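Local coordinates for protein TarM (Staphylococcus aureus subsp. aureus 21178, PDB 4X7R) that belongs to the GT-B class of glycosyltransferases and carries a long antiparallel beta-sheet beside its two parallel-sheet regions, at residues L87-R95 with I141-V151; N158-Q166 with I177-N185. The protein carries 1 engineered substitution. All coordinates share one frame; numbering follows the deposited sequence.

How the interactions relate
Both contacts involve the same long antiparallel sheet, in which strands 150-157 and 163-169 are neighbours. Interaction 1 lays helix 86-95 against the sheet through side chains, with an apolar middle of leucine, isoleucine and phenylalanine and polar bonds toward its two ends; it is partly buried. Interaction 2 lies within the sheet, between adjacent strands 163-169 and 175-182, and is mainly a surface contact held by backbone hydrogen bonds and a glutamine-arginine pair. The centres of interactions 1 and 2 are about 19 Å apart, and the nearest atoms of interactions 1 and 2 about 6 Å apart, without touching. Interaction 2 alone reaches the glycan pocket, through Asn185.

Interaction 1: residues L87-R95 with I141-V151; sequences LLYKHISER and IERFSFIDNKV
Ile92 of the helix drives its CD1 onto one face of the Phe144 ring, a CH-pi contact 4.0 Å from the ring centroid, where helix 86-95 packs on the long antiparallel sheet. The axes of helix segment 87-95 and strand segment 141-147 approach to 12.3 Å, their N-to-C directions 125° apart. The same CD1 also meets the edge of Phe146. Leu88 forks across the two strands: CD1 slants in on Phe144 CE2, while CD2 meets Val151 CG1 tip to tip at 3.6 Å. With chi1 -67° the Tyr89 ring swings beside its own backbone N and slides past Phe146 in the opposite direction, bringing its hydroxyl to the type I' turn Ile147-Lys150 that joins the two strands. Further along the chain Arg95, bent at chi3, meets Glu142 in an end-on salt bridge. Arg95 NH1 and NH2 both donate to Glu142 OE2, NH2 at 2.8 Å and NH1 at a very short, probably imprecise 2.5 Å. OE2 lies in the guanidinium plane; the carboxylate is turned 66° from it. Arg95 also has a cation-pi contact with Phe134 of strand 129-136, the residue opposite both Ile141 and Glu142 in a classic beta bulge. Back at the hairpin end, Tyr89 OH accepts a hydrogen bond from Val151 N at 3.0 Å, while Lys150 CA sits near the tyrosine ring plane, 3.3 Å from that same oxygen.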
loop_
_atom_site.group_PDB
_atom_site.type_symbol
_atom_site.label_atom_id
_atom_site.label_comp_id
_atom_site.label_asym_id
_atom_site.label_seq_id
_atom_site.Cartn_x
_atom_site.Cartn_y
_atom_site.Cartn_z
ATOM N N LEU A 87 -27.047 26.230 5.996
ATOM C CA LEU A 87 -28.063 25.620 6.853
ATOM C C LEU A 87 -27.603 24.431 7.685
ATOM O O LEU A 87 -28.112 24.239 8.791
ATOM C CB LEU A 87 -29.354 25.303 6.085
ATOM C CG LEU A 87 -30.099 26.506 5.486
ATOM C CD1 LEU A 87 -31.341 26.047 4.743
ATOM C CD2 LEU A 87 -30.466 27.539 6.564
ATOM N N LEU A 88 -26.662 23.625 7.163
ATOM C CA LEU A 88 -26.143 22.496 7.912
ATOM C C LEU A 88 -25.333 23.055 9.080
ATOM O O LEU A 88 -25.499 22.588 10.199
ATOM C CB LEU A 88 -25.294 21.576 7.005
ATOM C CG LEU A 88 -24.517 20.429 7.656
ATOM C CD1 LEU A 88 -25.433 19.497 8.417
ATOM C CD2 LEU A 88 -23.788 19.637 6.620
ATOM N N TYR A 89 -24.505 24.087 8.827
ATOM C CA TYR A 89 -23.677 24.715 9.861
ATOM C C TYR A 89 -24.504 25.441 10.898
ATOM O O TYR A 89 -24.170 25.379 12.085
ATOM C CB TYR A 89 -22.619 25.633 9.246
ATOM C CG TYR A 89 -21.586 24.866 8.454
ATOM C CD1 TYR A 89 -20.523 24.230 9.090
ATOM C CD2 TYR A 89 -21.676 24.765 7.063
ATOM C CE1 TYR A 89 -19.572 23.518 8.366
ATOM C CE2 TYR A 89 -20.737 24.041 6.329
ATOM C CZ TYR A 89 -19.679 23.433 6.987
ATOM O OH TYR A 89 -18.733 22.736 6.286
ATOM N N LYS A 90 -25.612 26.087 10.456
ATOM C CA LYS A 90 -26.550 26.798 11.321
ATOM C C LYS A 90 -27.260 25.794 12.228
ATOM O O LYS A 90 -27.350 26.042 13.426
ATOM C CB LYS A 90 -27.559 27.610 10.491
ATOM C CG LYS A 90 -28.510 28.473 11.343
ATOM C CD LYS A 90 -29.407 29.377 10.494
ATOM C CE LYS A 90 -29.963 30.560 11.268
ATOM N NZ LYS A 90 -31.018 30.163 12.245
ATOM N N HIS A 91 -27.718 24.648 11.662
ATOM C CA HIS A 91 -28.378 23.536 12.358
ATOM C C HIS A 91 -27.484 23.028 13.514
ATOM O O HIS A 91 -27.953 22.922 14.648
ATOM C CB HIS A 91 -28.696 22.398 11.354
ATOM C CG HIS A 91 -29.131 21.090 11.959
ATOM N ND1 HIS A 91 -28.252 19.993 12.070
ATOM C CD2 HIS A 91 -30.343 20.725 12.444
ATOM C CE1 HIS A 91 -28.960 19.026 12.635
ATOM N NE2 HIS A 91 -30.225 19.421 12.878
ATOM N N ILE A 92 -26.192 22.726 13.208
ATOM C CA ILE A 92 -25.205 22.241 14.188
ATOM C C ILE A 92 -25.010 23.272 15.333
ATOM O O ILE A 92 -25.027 22.888 16.506
ATOM C CB ILE A 92 -23.881 21.795 13.500
ATOM C CG1 ILE A 92 -24.139 20.610 12.528
ATOM C CG2 ILE A 92 -22.786 21.442 14.537
ATOM C CD1 ILE A 92 -22.970 20.245 11.630
ATOM N N SER A 93 -24.856 24.566 14.978
ATOM C CA SER A 93 -24.705 25.676 15.925
ATOM C C SER A 93 -25.927 25.806 16.832
ATOM O O SER A 93 -25.761 26.068 18.021
ATOM C CB SER A 93 -24.507 26.999 15.189
ATOM O OG SER A 93 -23.435 26.928 14.264
ATOM N N GLU A 94 -27.146 25.636 16.272
ATOM C CA GLU A 94 -28.405 25.751 17.026
ATOM C C GLU A 94 -28.555 24.679 18.087
ATOM O O GLU A 94 -29.093 24.958 19.151
ATOM C CB GLU A 94 -29.640 25.760 16.105
ATOM C CG GLU A 94 -29.880 27.054 15.329
ATOM C CD GLU A 94 -29.888 28.371 16.089
ATOM O OE1 GLU A 94 -30.434 28.417 17.217
ATOM O OE2 GLU A 94 -29.367 29.368 15.537
ATOM N N ARG A 95 -28.065 23.458 17.808
ATOM C CA ARG A 95 -28.116 22.319 18.729
ATOM C C ARG A 95 -27.188 22.517 19.926
ATOM O O ARG A 95 -27.381 21.874 20.959
ATOM C CB ARG A 95 -27.783 21.009 18.000
ATOM C CG ARG A 95 -28.804 20.646 16.933
ATOM C CD ARG A 95 -28.317 19.514 16.064
ATOM N NE ARG A 95 -28.347 18.234 16.771
ATOM C CZ ARG A 95 -28.111 17.062 16.196
ATOM N NH1 ARG A 95 -27.823 16.995 14.904
ATOM N NH2 ARG A 95 -28.160 15.948 16.909
ATOM N N ILE A 141 -25.805 9.349 19.180
ATOM C CA ILE A 141 -26.635 9.131 17.991
ATOM C C ILE A 141 -25.849 9.392 16.691
ATOM O O ILE A 141 -25.945 8.619 15.726
ATOM C CB ILE A 141 -27.997 9.874 18.083
ATOM C CG1 ILE A 141 -27.822 11.393 18.320
ATOM C CG2 ILE A 141 -28.871 9.237 19.189
ATOM C CD1 ILE A 141 -29.043 12.252 18.059
ATOM N N GLU A 142 -25.028 10.461 16.680
ATOM C CA GLU A 142 -24.264 10.821 15.494
ATOM C C GLU A 142 -22.917 11.476 15.717
ATOM O O GLU A 142 -22.645 12.018 16.784
ATOM C CB GLU A 142 -25.117 11.664 14.537
ATOM C CG GLU A 142 -25.745 12.863 15.190
ATOM C CD GLU A 142 -26.979 13.369 14.483
ATOM O OE1 GLU A 142 -27.631 12.587 13.753
ATOM O OE2 GLU A 142 -27.302 14.558 14.675
ATOM N N ARG A 143 -22.088 11.447 14.666
ATOM C CA ARG A 143 -20.789 12.088 14.629
ATOM C C ARG A 143 -20.612 12.847 13.320
ATOM O O ARG A 143 -20.674 12.235 12.250
ATOM C CB ARG A 143 -19.644 11.069 14.814
ATOM C CG ARG A 143 -18.261 11.619 14.424
ATOM C CD ARG A 143 -17.125 10.667 14.718
ATOM N NE ARG A 143 -16.815 10.709 16.147
ATOM C CZ ARG A 143 -15.688 10.269 16.694
ATOM N NH1 ARG A 143 -14.733 9.753 15.934
ATOM N NH2 ARG A 143 -15.496 10.374 18.002
ATOM N N PHE A 144 -20.318 14.151 13.418
ATOM C CA PHE A 144 -19.935 14.985 12.286
ATOM C C PHE A 144 -18.393 15.133 12.336
ATOM O O PHE A 144 -17.833 15.542 13.369
ATOM C CB PHE A 144 -20.603 16.372 12.353
ATOM C CG PHE A 144 -22.088 16.358 12.103
ATOM C CD1 PHE A 144 -22.985 16.176 13.153
ATOM C CD2 PHE A 144 -22.595 16.514 10.815
ATOM C CE1 PHE A 144 -24.360 16.141 12.918
ATOM C CE2 PHE A 144 -23.977 16.509 10.587
ATOM C CZ PHE A 144 -24.853 16.322 11.639
ATOM N N SER A 145 -17.730 14.797 11.218
ATOM C CA SER A 145 -16.283 14.885 11.038
ATOM C C SER A 145 -15.948 16.055 10.124
ATOM O O SER A 145 -16.555 16.212 9.055
ATOM C CB SER A 145 -15.726 13.578 10.480
ATOM O OG SER A 145 -16.073 12.526 11.364
ATOM N N PHE A 146 -15.002 16.891 10.577
ATOM C CA PHE A 146 -14.542 18.110 9.908
ATOM C C PHE A 146 -13.039 18.105 9.663
ATOM O O PHE A 146 -12.281 17.561 10.464
ATOM C CB PHE A 146 -14.868 19.348 10.772
ATOM C CG PHE A 146 -16.306 19.551 11.193
ATOM C CD1 PHE A 146 -16.849 18.826 12.251
ATOM C CD2 PHE A 146 -17.088 20.536 10.601
ATOM C CE1 PHE A 146 -18.172 19.019 12.646
ATOM C CE2 PHE A 146 -18.411 20.736 11.000
ATOM C CZ PHE A 146 -18.945 19.979 12.025
ATOM N N ILE A 147 -12.618 18.748 8.558
ATOM C CA ILE A 147 -11.230 19.035 8.164
ATOM C C ILE A 147 -11.235 20.526 7.795
ATOM O O ILE A 147 -12.043 20.942 6.950
ATOM C CB ILE A 147 -10.684 18.150 7.029
ATOM C CG1 ILE A 147 -10.585 16.672 7.474
ATOM C CG2 ILE A 147 -9.308 18.682 6.551
ATOM C CD1 ILE A 147 -10.452 15.695 6.374
ATOM N N ASP A 148 -10.392 21.334 8.482
ATOM C CA ASP A 148 -10.295 22.800 8.337
ATOM C C ASP A 148 -11.674 23.465 8.508
ATOM O O ASP A 148 -12.077 24.300 7.688
ATOM C CB ASP A 148 -9.598 23.225 7.007
ATOM C CG ASP A 148 -8.287 22.518 6.678
ATOM O OD1 ASP A 148 -7.447 22.368 7.587
ATOM O OD2 ASP A 148 -8.099 22.133 5.505
ATOM N N ASN A 149 -12.416 23.046 9.563
ATOM C CA ASN A 149 -13.774 23.514 9.917
ATOM C C ASN A 149 -14.874 23.221 8.885
ATOM O O ASN A 149 -15.978 23.753 8.991
ATOM C CB ASN A 149 -13.783 24.988 10.380
ATOM C CG ASN A 149 -13.327 25.201 11.804
ATOM O OD1 ASN A 149 -13.032 24.258 12.555
ATOM N ND2 ASN A 149 -13.275 26.460 12.211
ATOM N N LYS A 150 -14.594 22.330 7.937
ATOM C CA LYS A 150 -15.538 21.953 6.905
ATOM C C LYS A 150 -15.981 20.507 7.093
ATOM O O LYS A 150 -15.146 19.602 7.124
ATOM C CB LYS A 150 -14.950 22.177 5.493
ATOM C CG LYS A 150 -14.620 23.650 5.171
ATOM C CD LYS A 150 -14.624 23.939 3.665
ATOM C CE LYS A 150 -13.487 23.275 2.918
ATOM N NZ LYS A 150 -13.806 23.094 1.478
ATOM N N VAL A 151 -17.305 20.294 7.216
ATOM C CA VAL A 151 -17.876 18.950 7.358
ATOM C C VAL A 151 -17.559 18.089 6.104
ATOM O O VAL A 151 -17.615 18.584 4.973
ATOM C CB VAL A 151 -19.399 19.034 7.702
ATOM C CG1 VAL A 151 -20.205 19.705 6.585
ATOM C CG2 VAL A 151 -19.974 17.668 8.056
#

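Interaction 2: residues N158-Q166 with I177-N185; sequences NVDNKVCYQ and ISRNINANN. With ZDO (methyl 2-deoxy-6-O-sulfo-2-(sulfoamino)-alpha-D-glucopyranoside), chain C.
Gln166 OE1 is gripped by two nitrogens of Arg179, NE and NH2, each 2.8 Å from it. Both donors lie in the plane of the carbonyl, and the amide and guanidinium planes are only 8° apart, so the two groups form one nearly flat unit. The two side chains run side by side in the same direction; Arg179 is extended from CG to NE, which brings its guanidinium level with the amide. Gln166 NE2 has a weak hydrogen bond to Glu155 OE2 on the next strand, which may help to fix the amide's rotation. On the same pair of residues, Gln166 N donates to Arg179 O, and Arg179 N returns a bond to Gln166 O at 2.8 Å. This is the hydrogen-bonded pair of an antiparallel beta hairpin, strands 163-169 and 175-182, within the long sheet. Next to it, Tyr165 and Asn180 make the non-hydrogen-bonded pair: Asn180 ND2 approaches the ring edge 3.4 Å from Tyr165 CD1, ring and amide planes 64° apart. Cys164 and Tyr165 both face Thr156, a classic beta bulge; Cys164 O takes the N-H of Ile181 at 2.7 Å, from above its carbonyl plane. Ile181 CG1 lies against Gln166 CG. Beyond the strand, Ala183 CB sits 3.2 Å from Asn158 ND2, and Asn185 of the glycan pocket brings ND2 to 3.2 Å from N2 of the bound methyl 2-deoxy-6-O-sulfo-2-(sulfoamino)-alpha-D-glucopyranoside (ZDO, chain C).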
loop_
_atom_site.group_PDB
_atom_site.type_symbol
_atom_site.label_atom_id
_atom_site.label_comp_id
_atom_site.label_asym_id
_atom_site.label_seq_id
_atom_site.Cartn_x
_atom_site.Cartn_y
_atom_site.Cartn_z
ATOM N N ASN A 158 -25.907 2.961 16.166
ATOM C CA ASN A 158 -26.975 2.101 16.698
ATOM C C ASN A 158 -26.879 2.017 18.245
ATOM O O ASN A 158 -26.041 2.701 18.850
ATOM C CB ASN A 158 -26.905 0.693 16.052
ATOM C CG ASN A 158 -25.699 -0.141 16.414
ATOM O OD1 ASN A 158 -24.919 0.172 17.314
ATOM N ND2 ASN A 158 -25.512 -1.229 15.699
ATOM N N VAL A 159 -27.705 1.137 18.867
ATOM C CA VAL A 159 -27.761 0.885 20.323
ATOM C C VAL A 159 -26.422 0.437 20.937
ATOM O O VAL A 159 -26.151 0.741 22.102
ATOM C CB VAL A 159 -28.935 -0.045 20.736
ATOM C CG1 VAL A 159 -30.286 0.641 20.515
ATOM C CG2 VAL A 159 -28.878 -1.398 20.019
ATOM N N ASP A 160 -25.597 -0.281 20.160
ATOM C CA ASP A 160 -24.286 -0.788 20.571
ATOM C C ASP A 160 -23.165 0.215 20.272
ATOM O O ASP A 160 -21.984 -0.158 20.314
ATOM C CB ASP A 160 -23.986 -2.125 19.858
ATOM C CG ASP A 160 -25.104 -3.156 19.900
ATOM O OD1 ASP A 160 -25.641 -3.411 21.003
ATOM O OD2 ASP A 160 -25.427 -3.722 18.832
ATOM N N ASN A 161 -23.540 1.485 19.932
ATOM C CA ASN A 161 -22.634 2.582 19.554
ATOM C C ASN A 161 -21.726 2.197 18.381
ATOM O O ASN A 161 -20.551 2.555 18.350
ATOM C CB ASN A 161 -21.832 3.106 20.767
ATOM C CG ASN A 161 -21.243 4.480 20.587
ATOM O OD1 ASN A 161 -21.762 5.316 19.839
ATOM N ND2 ASN A 161 -20.153 4.752 21.292
ATOM N N LYS A 162 -22.274 1.436 17.424
ATOM C CA LYS A 162 -21.564 1.014 16.210
ATOM C C LYS A 162 -22.158 1.769 15.008
ATOM O O LYS A 162 -23.347 2.104 15.023
ATOM C CB LYS A 162 -21.668 -0.504 15.994
ATOM C CG LYS A 162 -20.912 -1.370 17.023
ATOM C CD LYS A 162 -19.528 -1.778 16.547
ATOM C CE LYS A 162 -18.857 -2.764 17.478
ATOM N NZ LYS A 162 -19.299 -4.162 17.220
ATOM N N VAL A 163 -21.328 2.045 13.979
ATOM C CA VAL A 163 -21.731 2.780 12.758
ATOM C C VAL A 163 -22.734 1.967 11.931
ATOM O O VAL A 163 -22.413 0.873 11.477
ATOM C CB VAL A 163 -20.520 3.278 11.909
ATOM C CG1 VAL A 163 -20.977 4.054 10.656
ATOM C CG2 VAL A 163 -19.583 4.142 12.746
ATOM N N CYS A 164 -23.944 2.508 11.737
ATOM C CA CYS A 164 -24.965 1.850 10.923
ATOM C C CYS A 164 -25.312 2.644 9.649
ATOM O O CYS A 164 -25.952 2.105 8.749
ATOM C CB CYS A 164 -26.212 1.534 11.748
ATOM S SG CYS A 164 -27.030 2.991 12.460
ATOM N N TYR A 165 -24.855 3.903 9.551
ATOM C CA TYR A 165 -25.159 4.776 8.426
ATOM C C TYR A 165 -24.098 5.855 8.257
ATOM O O TYR A 165 -23.608 6.382 9.248
ATOM C CB TYR A 165 -26.549 5.425 8.695
ATOM C CG TYR A 165 -27.254 5.946 7.467
ATOM C CD1 TYR A 165 -27.837 5.076 6.552
ATOM C CD2 TYR A 165 -27.368 7.316 7.232
ATOM C CE1 TYR A 165 -28.485 5.554 5.410
ATOM C CE2 TYR A 165 -28.012 7.805 6.090
ATOM C CZ TYR A 165 -28.591 6.919 5.201
ATOM O OH TYR A 165 -29.303 7.402 4.142
ATOM N N GLN A 166 -23.755 6.194 6.999
ATOM C CA GLN A 166 -22.814 7.269 6.684
ATOM C C GLN A 166 -23.345 8.139 5.588
ATOM O O GLN A 166 -23.976 7.651 4.644
ATOM C CB GLN A 166 -21.421 6.775 6.221
ATOM C CG GLN A 166 -20.760 5.845 7.200
ATOM C CD GLN A 166 -19.464 5.398 6.626
ATOM O OE1 GLN A 166 -19.387 4.947 5.472
ATOM N NE2 GLN A 166 -18.424 5.526 7.425
ATOM N N ILE A 177 -23.461 11.304 -1.253
ATOM C CA ILE A 177 -23.587 9.857 -1.074
ATOM C C ILE A 177 -24.072 9.613 0.361
ATOM O O ILE A 177 -23.556 10.241 1.292
ATOM C CB ILE A 177 -22.243 9.076 -1.345
ATOM C CG1 ILE A 177 -21.879 9.066 -2.824
ATOM C CG2 ILE A 177 -22.316 7.619 -0.823
ATOM C CD1 ILE A 177 -20.564 8.428 -3.139
ATOM N N SER A 178 -25.053 8.690 0.530
ATOM C CA SER A 178 -25.577 8.214 1.814
ATOM C C SER A 178 -25.587 6.697 1.690
ATOM O O SER A 178 -25.819 6.189 0.594
ATOM C CB SER A 178 -26.988 8.733 2.097
ATOM O OG SER A 178 -27.902 8.248 1.134
ATOM N N ARG A 179 -25.250 5.982 2.758
ATOM C CA ARG A 179 -25.169 4.520 2.670
ATOM C C ARG A 179 -25.364 3.826 3.989
ATOM O O ARG A 179 -24.976 4.358 5.046
ATOM C CB ARG A 179 -23.836 4.066 2.034
ATOM C CG ARG A 179 -22.614 4.281 2.914
ATOM C CD ARG A 179 -21.368 4.334 2.060
ATOM N NE ARG A 179 -20.176 4.252 2.899
ATOM C CZ ARG A 179 -18.998 3.838 2.470
ATOM N NH1 ARG A 179 -18.838 3.478 1.207
ATOM N NH2 ARG A 179 -17.968 3.787 3.297
ATOM N N ASN A 180 -25.942 2.615 3.919
ATOM C CA ASN A 180 -26.179 1.802 5.105
ATOM C C ASN A 180 -24.937 1.036 5.412
ATOM O O ASN A 180 -24.235 0.636 4.486
ATOM C CB ASN A 180 -27.349 0.837 4.904
ATOM C CG ASN A 180 -28.663 1.546 4.794
ATOM O OD1 ASN A 180 -29.166 1.765 3.715
ATOM N ND2 ASN A 180 -29.209 1.984 5.902
ATOM N N ILE A 181 -24.650 0.849 6.697
ATOM C CA ILE A 181 -23.475 0.092 7.146
ATOM C C ILE A 181 -23.972 -1.021 8.051
ATOM O O ILE A 181 -24.688 -0.745 9.000
ATOM C CB ILE A 181 -22.382 0.980 7.855
ATOM C CG1 ILE A 181 -21.885 2.151 6.975
ATOM C CG2 ILE A 181 -21.213 0.129 8.427
ATOM C CD1 ILE A 181 -21.100 1.763 5.769
ATOM N N ASN A 182 -23.630 -2.273 7.724
ATOM C CA ASN A 182 -24.004 -3.446 8.521
ATOM C C ASN A 182 -23.074 -3.398 9.735
ATOM O O ASN A 182 -21.887 -3.670 9.599
ATOM C CB ASN A 182 -23.775 -4.726 7.673
ATOM C CG ASN A 182 -24.055 -6.049 8.351
ATOM O OD1 ASN A 182 -24.391 -6.141 9.530
ATOM N ND2 ASN A 182 -23.899 -7.119 7.599
ATOM N N ALA A 183 -23.582 -2.954 10.873
ATOM C CA ALA A 183 -22.828 -2.795 12.122
ATOM C C ALA A 183 -22.138 -4.076 12.654
ATOM O O ALA A 183 -21.131 -3.968 13.361
ATOM C CB ALA A 183 -23.721 -2.188 13.193
ATOM N N ASN A 184 -22.646 -5.268 12.280
ATOM C CA ASN A 184 -22.080 -6.552 12.709
ATOM C C ASN A 184 -20.713 -6.836 12.108
ATOM O O ASN A 184 -19.871 -7.397 12.807
ATOM C CB ASN A 184 -23.049 -7.719 12.454
ATOM C CG ASN A 184 -24.351 -7.645 13.244
ATOM O OD1 ASN A 184 -25.441 -7.778 12.689
ATOM N ND2 ASN A 184 -24.284 -7.416 14.553
ATOM N N ASN A 185 -20.473 -6.431 10.835
ATOM C CA ASN A 185 -19.207 -6.668 10.133
ATOM C C ASN A 185 -18.591 -5.435 9.464
ATOM O O ASN A 185 -17.551 -5.561 8.801
ATOM C CB ASN A 185 -19.362 -7.811 9.110
ATOM C CG ASN A 185 -20.377 -7.575 8.012
ATOM O OD1 ASN A 185 -20.828 -6.458 7.758
ATOM N ND2 ASN A 185 -20.763 -8.634 7.324
HETATM C C1 ZDO C . -19.110 -10.056 3.560
HETATM C C1M ZDO C . -21.482 -9.822 3.501
HETATM C C2 ZDO C . -17.854 -9.740 4.408
HETATM C C3 ZDO C . -17.313 -8.360 4.075
HETATM C C4 ZDO C . -17.083 -8.135 2.552
HETATM C C5 ZDO C . -18.357 -8.567 1.756
HETATM C C6 ZDO C . -18.124 -8.572 0.229
HETATM O O1 ZDO C . -20.250 -9.270 3.989
HETATM N N2 ZDO C . -18.125 -9.821 5.849
HETATM S S2 ZDO C . -17.725 -11.396 6.518
HETATM O OSA ZDO C . -18.413 -12.472 5.666
HETATM O OSB ZDO C . -18.211 -11.378 7.977
HETATM O OSC ZDO C . -16.208 -11.609 6.475
HETATM O O3 ZDO C . -16.111 -8.155 4.826
HETATM O O4 ZDO C . -16.857 -6.722 2.393
HETATM O O5 ZDO C . -18.770 -9.917 2.151
HETATM O O6 ZDO C . -19.258 -9.140 -0.455
HETATM S S6 ZDO C . -20.492 -8.320 -0.890
HETATM O OS1 ZDO C . -21.661 -9.286 -1.134
HETATM O OS2 ZDO C . -20.176 -7.585 -2.197
HETATM O OS3 ZDO C . -20.911 -7.309 0.196
#